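Side-chain contacts in extracellular ligand-binding receptor (Verminephrobacter eiseniae, PDB 4M88), which probably binds amino acids outside the cytoplasmic membrane as the solute-binding component of an ABC transporter: residues A[39-44]-A[301-306]; A[305-308]-A[313-316]. All blocks are in the same frame, centred on the assembly; numbering follows the deposited sequence.

Contact 1 (A[39-44]-A[301-306]); sequences GGIRGQ and ALKHPK
Ile41 meets Leu302 and Lys303 in a small apolar contact backed by one water bridge, where the loop between helix 18-37 and strand 45-52 passes the C-terminal end of helix 286-303. The two branches of the isoleucine go to different partners. Its CG1 lies anti to the carbonyl carbon (chi1 -69°) and reaches the aliphatic part of Lys303, 3.6 Å from CG. CG2 sits instead against Leu302, 3.9 Å from CB and equally near the backbone O, while CD1 closes on the same CB. Both partner side chains are crossed at about a right angle. Ile41 also touches Ile5 of strand 4-11, and Leu302 touches Leu315 of helix 312-321. Cutting Ile41 back to an alanine removes CG1, CG2 and CD1, which is likely to open a gap beside Leu302 CB and leave the methylenes of Lys303 without their apolar neighbour. The lysine chain bends at chi3 (84°), and its NZ is linked to the Gly40 carbonyl by water 1, 3.0 Å from NZ and 2.6 Å from Gly40 O. Ile41 itself opens a type I' turn closed by backbone bonds in both directions with Gln44, the Gln44 N to Ile41 O bond measuring 2.8 Å. Two residues earlier, Gly39 is the C-prime residue of the Schellman motif that ends helix 18-37, and the tight turn then leads into strand 45-52 of the parallel sheet in this periplasmic binding protein fold.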
ATOM      1  N   GLY A  39      23.849 -14.165  -5.607  1.00 19.33           N
ATOM      2  CA  GLY A  39      24.097 -14.734  -6.921  1.00 21.72           C
ATOM      3  C   GLY A  39      23.012 -14.516  -7.965  1.00 24.10           C
ATOM      4  O   GLY A  39      23.009 -15.186  -9.000  1.00 26.60           O
ATOM      5  N   GLY A  40      22.095 -13.586  -7.708  1.00 17.77           N
ATOM      6  CA  GLY A  40      21.004 -13.334  -8.637  1.00 14.24           C
ATOM      7  C   GLY A  40      20.133 -14.564  -8.822  1.00 17.12           C
ATOM      8  O   GLY A  40      19.965 -15.371  -7.906  1.00 16.83           O
ATOM      9  N   ILE A  41      19.574 -14.717 -10.014  1.00 16.44           N
ATOM     10  CA  ILE A  41      18.714 -15.857 -10.279  1.00 20.39           C
ATOM     11  C   ILE A  41      19.127 -16.586 -11.554  1.00 21.92           C
ATOM     12  O   ILE A  41      19.335 -15.959 -12.587  1.00 23.57           O
ATOM     13  CB  ILE A  41      17.244 -15.414 -10.338  1.00 26.67           C
ATOM     14  CG1 ILE A  41      16.795 -14.987  -8.933  1.00 28.00           C
ATOM     15  CG2 ILE A  41      16.365 -16.531 -10.880  1.00 30.80           C
ATOM     16  CD1 ILE A  41      15.625 -14.031  -8.901  1.00 27.25           C
ATOM     17  N   ARG A  42      19.248 -17.908 -11.463  1.00 30.75           N
ATOM     18  CA  ARG A  42      19.559 -18.759 -12.619  1.00 36.53           C
ATOM     19  C   ARG A  42      20.743 -18.232 -13.424  1.00 37.44           C
ATOM     20  O   ARG A  42      20.675 -18.160 -14.656  1.00 37.36           O
ATOM     21  CB  ARG A  42      18.336 -18.895 -13.544  1.00 34.63           C
ATOM     22  CG  ARG A  42      17.180 -19.723 -12.979  1.00 37.91           C
ATOM     23  CD  ARG A  42      15.986 -19.750 -13.939  1.00 43.24           C
ATOM     24  NE  ARG A  42      15.350 -21.066 -13.982  1.00 52.92           N
ATOM     25  CZ  ARG A  42      15.397 -21.892 -15.024  1.00 57.87           C
ATOM     26  NH1 ARG A  42      16.036 -21.541 -16.131  1.00 58.98           N
ATOM     27  NH2 ARG A  42      14.795 -23.071 -14.964  1.00 65.24           N
ATOM     28  N   GLY A  43      21.810 -17.842 -12.731  1.00 28.77           N
ATOM     29  CA  GLY A  43      22.974 -17.283 -13.397  1.00 33.47           C
ATOM     30  C   GLY A  43      22.885 -15.821 -13.827  1.00 32.93           C
ATOM     31  O   GLY A  43      23.772 -15.343 -14.531  1.00 41.23           O
ATOM     32  N   GLN A  44      21.843 -15.100 -13.420  1.00 23.90           N
ATOM     33  CA  GLN A  44      21.639 -13.735 -13.922  1.00 20.23           C
ATOM     34  C   GLN A  44      21.388 -12.672 -12.847  1.00 19.55           C
ATOM     35  O   GLN A  44      20.583 -12.858 -11.938  1.00 14.45           O
ATOM     36  CB  GLN A  44      20.494 -13.706 -14.937  1.00 22.96           C
ATOM     37  CG  GLN A  44      20.789 -14.464 -16.226  1.00 28.03           C
ATOM     38  CD  GLN A  44      19.902 -14.017 -17.382  1.00 33.78           C
ATOM     39  OE1 GLN A  44      19.348 -12.922 -17.367  1.00 32.76           O
ATOM     40  NE2 GLN A  44      19.767 -14.871 -18.388  1.00 39.47           N
ATOM     41  N   ALA A 301       9.379 -16.283  -6.834  1.00 14.31           N
ATOM     42  CA  ALA A 301       8.746 -16.994  -7.940  1.00 13.81           C
ATOM     43  C   ALA A 301       9.796 -17.453  -8.949  1.00 15.38           C
ATOM     44  O   ALA A 301       9.745 -18.579  -9.432  1.00 18.92           O
ATOM     45  CB  ALA A 301       7.706 -16.108  -8.630  1.00 12.36           C
ATOM     46  N   LEU A 302      10.731 -16.573  -9.296  1.00 11.35           N
ATOM     47  CA  LEU A 302      11.728 -16.943 -10.303  1.00 15.48           C
ATOM     48  C   LEU A 302      12.664 -18.064  -9.836  1.00 17.44           C
ATOM     49  O   LEU A 302      13.185 -18.815 -10.659  1.00 17.52           O
ATOM     50  CB  LEU A 302      12.529 -15.722 -10.766  1.00 14.38           C
ATOM     51  CG  LEU A 302      11.761 -14.641 -11.537  1.00 15.50           C
ATOM     52  CD1 LEU A 302      12.699 -13.498 -11.886  1.00 17.08           C
ATOM     53  CD2 LEU A 302      11.080 -15.187 -12.806  1.00 17.35           C
ATOM     54  N   LYS A 303      12.860 -18.183  -8.521  1.00 13.59           N
ATOM     55  CA  LYS A 303      13.757 -19.201  -7.947  1.00 14.26           C
ATOM     56  C   LYS A 303      13.013 -20.487  -7.618  1.00 20.83           C
ATOM     57  O   LYS A 303      13.615 -21.493  -7.244  1.00 22.83           O
ATOM     58  CB  LYS A 303      14.412 -18.672  -6.668  1.00 17.02           C
ATOM     59  CG  LYS A 303      15.428 -17.579  -6.924  1.00 26.51           C
ATOM     60  CD  LYS A 303      15.724 -16.779  -5.668  1.00 36.21           C
ATOM     61  CE  LYS A 303      16.763 -17.463  -4.812  1.00 43.15           C
ATOM     62  NZ  LYS A 303      17.459 -16.453  -3.960  1.00 45.71           N
ATOM     63  N   HIS A 304      11.694 -20.445  -7.738  1.00 15.59           N
ATOM     64  CA  HIS A 304      10.864 -21.569  -7.321  1.00 19.59           C
ATOM     65  C   HIS A 304      11.157 -22.798  -8.182  1.00 21.56           C
ATOM     66  O   HIS A 304      11.350 -22.671  -9.387  1.00 23.66           O
ATOM     67  CB  HIS A 304       9.389 -21.180  -7.418  1.00 24.71           C
ATOM     68  CG  HIS A 304       8.468 -22.130  -6.725  1.00 26.97           C
ATOM     69  ND1 HIS A 304       8.102 -23.341  -7.270  1.00 26.59           N
ATOM     70  CD2 HIS A 304       7.843 -22.048  -5.526  1.00 25.93           C
ATOM     71  CE1 HIS A 304       7.288 -23.967  -6.436  1.00 28.76           C
ATOM     72  NE2 HIS A 304       7.117 -23.204  -5.371  1.00 25.75           N
ATOM     73  N   PRO A 305      11.200 -23.991  -7.561  1.00 27.92           N
ATOM     74  CA  PRO A 305      11.523 -25.229  -8.285  1.00 28.31           C
ATOM     75  C   PRO A 305      10.642 -25.448  -9.511  1.00 28.84           C
ATOM     76  O   PRO A 305      11.101 -26.052 -10.478  1.00 32.36           O
ATOM     77  CB  PRO A 305      11.250 -26.321  -7.246  1.00 33.73           C
ATOM     78  CG  PRO A 305      11.475 -25.656  -5.942  1.00 34.59           C
ATOM     79  CD  PRO A 305      11.015 -24.228  -6.117  1.00 28.32           C
ATOM     80  N   LYS A 306       9.406 -24.960  -9.473  1.00 26.89           N
ATOM     81  CA  LYS A 306       8.479 -25.124 -10.597  1.00 31.30           C
ATOM     82  C   LYS A 306       8.831 -24.256 -11.802  1.00 29.38           C
ATOM     83  O   LYS A 306       8.540 -24.615 -12.947  1.00 26.29           O
ATOM     84  CB  LYS A 306       7.041 -24.835 -10.157  1.00 37.57           C
ATOM     85  CG  LYS A 306       6.453 -25.940  -9.302  1.00 48.71           C
ATOM     86  CD  LYS A 306       5.165 -25.519  -8.617  1.00 55.03           C
ATOM     87  CE  LYS A 306       4.711 -26.600  -7.635  1.00 57.94           C
ATOM     88  NZ  LYS A 306       3.448 -26.250  -6.922  1.00 57.42           N
TER
HETATM   89  O   HOH W   1      19.280 -14.572  -5.523  1.00 27.59           O

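Contact 2 (A[305-308]-A[313-316]); sequences PKNT and ANLA
Asn314 faces Asn307 and Thr308 across a largely polar contact that is joined through water 2, with no direct hydrogen bond between the segments. Following the helix from Ala313, the first residue to reach across is Asn314, whose CB points toward the 305-308 loop and lies 3.4 Å from Asn307 OD1. Its CG stands anti to the carbonyl carbon (chi1 -68°), which places ND2 beside Thr308 OG1 and water 2; the side chain crosses those of Asn307 and Thr308 at about a right angle. Asn314 ND2 donates to water 2 at 3.2 Å, and its OD1 is bonded to Ser311 OG, so both ends of this amide have partners. The same water donates to Asn307 OD1 (3.0 Å) and accepts from the backbone N of Thr308 (3.2 Å), tying three groups to one point. The two asparagine amide planes are nearly perpendicular, 85° apart. Thr308 OG1 comes within 3.4 Å of Asn314 ND2, but the angle is too poor for a bond. The Asn314 carbonyl O also lies 3.4 Å from Asn307 OD1, two acceptors side by side. Thr318 OG1 lies in hydrogen-bonding geometry to both, its one proton shared or given to one at a time, while Asn307 ND2 is held by Gly309 O, which helps fix the rotation of that amide. Leu315, next along the helix, turns its side chain away from the loop and packs on Val298 and Ala301. Helix 312-321 thus lies against helix 286-303 through its leucine and against the linker between the two helices through its asparagine.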
ATOM      1  N   PRO A 305      11.200 -23.991  -7.561  1.00 27.92           N
ATOM      2  CA  PRO A 305      11.523 -25.229  -8.285  1.00 28.31           C
ATOM      3  C   PRO A 305      10.642 -25.448  -9.511  1.00 28.84           C
ATOM      4  O   PRO A 305      11.101 -26.052 -10.478  1.00 32.36           O
ATOM      5  CB  PRO A 305      11.250 -26.321  -7.246  1.00 33.73           C
ATOM      6  CG  PRO A 305      11.475 -25.656  -5.942  1.00 34.59           C
ATOM      7  CD  PRO A 305      11.015 -24.228  -6.117  1.00 28.32           C
ATOM      8  N   LYS A 306       9.406 -24.960  -9.473  1.00 26.89           N
ATOM      9  CA  LYS A 306       8.479 -25.124 -10.597  1.00 31.30           C
ATOM     10  C   LYS A 306       8.831 -24.256 -11.802  1.00 29.38           C
ATOM     11  O   LYS A 306       8.540 -24.615 -12.947  1.00 26.29           O
ATOM     12  CB  LYS A 306       7.041 -24.835 -10.157  1.00 37.57           C
ATOM     13  CG  LYS A 306       6.453 -25.940  -9.302  1.00 48.71           C
ATOM     14  CD  LYS A 306       5.165 -25.519  -8.617  1.00 55.03           C
ATOM     15  CE  LYS A 306       4.711 -26.600  -7.635  1.00 57.94           C
ATOM     16  NZ  LYS A 306       3.448 -26.250  -6.922  1.00 57.42           N
ATOM     17  N   ASN A 307       9.454 -23.111 -11.543  1.00 25.68           N
ATOM     18  CA  ASN A 307       9.767 -22.177 -12.614  1.00 21.78           C
ATOM     19  C   ASN A 307      10.799 -22.743 -13.579  1.00 25.39           C
ATOM     20  O   ASN A 307      11.759 -23.387 -13.161  1.00 26.72           O
ATOM     21  CB  ASN A 307      10.266 -20.859 -12.044  1.00 18.57           C
ATOM     22  CG  ASN A 307      10.424 -19.800 -13.106  1.00 26.87           C
ATOM     23  OD1 ASN A 307       9.480 -19.506 -13.842  1.00 32.99           O
ATOM     24  ND2 ASN A 307      11.615 -19.214 -13.196  1.00 22.21           N
ATOM     25  N   THR A 308      10.603 -22.502 -14.870  1.00 25.00           N
ATOM     26  CA  THR A 308      11.470 -23.113 -15.869  1.00 31.45           C
ATOM     27  C   THR A 308      12.203 -22.106 -16.752  1.00 32.96           C
ATOM     28  O   THR A 308      12.960 -22.497 -17.641  1.00 33.87           O
ATOM     29  CB  THR A 308      10.699 -24.124 -16.759  1.00 37.68           C
ATOM     30  OG1 THR A 308       9.613 -23.457 -17.413  1.00 35.24           O
ATOM     31  CG2 THR A 308      10.151 -25.276 -15.919  1.00 36.33           C
ATOM     32  N   ALA A 313       6.108 -14.612 -19.206  1.00 18.74           N
ATOM     33  CA  ALA A 313       5.217 -15.772 -19.238  1.00 18.05           C
ATOM     34  C   ALA A 313       5.594 -16.807 -18.167  1.00 18.53           C
ATOM     35  O   ALA A 313       4.716 -17.343 -17.485  1.00 15.73           O
ATOM     36  CB  ALA A 313       5.202 -16.397 -20.610  1.00 19.35           C
ATOM     37  N   ASN A 314       6.884 -17.100 -18.023  1.00 12.60           N
ATOM     38  CA  ASN A 314       7.325 -17.986 -16.941  1.00 15.92           C
ATOM     39  C   ASN A 314       6.922 -17.461 -15.569  1.00 14.14           C
ATOM     40  O   ASN A 314       6.441 -18.212 -14.708  1.00 15.97           O
ATOM     41  CB  ASN A 314       8.845 -18.171 -16.946  1.00 17.34           C
ATOM     42  CG  ASN A 314       9.338 -18.947 -18.138  1.00 28.29           C
ATOM     43  OD1 ASN A 314      10.088 -18.419 -18.966  1.00 27.21           O
ATOM     44  ND2 ASN A 314       8.942 -20.211 -18.229  1.00 26.38           N
ATOM     45  N   LEU A 315       7.154 -16.170 -15.351  1.00 13.02           N
ATOM     46  CA  LEU A 315       6.850 -15.569 -14.063  1.00 14.52           C
ATOM     47  C   LEU A 315       5.354 -15.662 -13.758  1.00 14.99           C
ATOM     48  O   LEU A 315       4.959 -16.121 -12.686  1.00 14.61           O
ATOM     49  CB  LEU A 315       7.338 -14.111 -14.018  1.00 14.33           C
ATOM     50  CG  LEU A 315       6.976 -13.312 -12.764  1.00 13.33           C
ATOM     51  CD1 LEU A 315       7.438 -14.032 -11.510  1.00 13.20           C
ATOM     52  CD2 LEU A 315       7.636 -11.957 -12.838  1.00 12.60           C
ATOM     53  N   ALA A 316       4.518 -15.259 -14.708  1.00 14.44           N
ATOM     54  CA  ALA A 316       3.070 -15.333 -14.516  1.00 14.04           C
ATOM     55  C   ALA A 316       2.596 -16.766 -14.276  1.00 13.99           C
ATOM     56  O   ALA A 316       1.741 -17.006 -13.425  1.00 15.68           O
ATOM     57  CB  ALA A 316       2.343 -14.745 -15.719  1.00 15.99           C
TER
HETATM   58  O   HOH W   2       7.733 -21.273 -15.467  1.00 27.83           O

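Overall arrangement
Contacts 1 and 2 are neighbours at one end of the chain's fold, their centres about 9 Å apart and each about 26 Å from the centre of the chain. They share Pro305 and Lys306, because the linker leaving helix 286-303 in contact 1 becomes the loop that faces helix 312-321 in contact 2. A probable hydrogen bond from Asn307 ND2 to Leu302 O, 3.0 Å long, ties the linker back to the helix end. Arg42 adds a second connection, its NH2 packing 3.3 Å from Thr308 C. Contact 1 joins the loop before strand 45-52 to the end of helix 286-303, and contact 2 joins the linker that follows to helix 312-321. No ligand accompanies either contact.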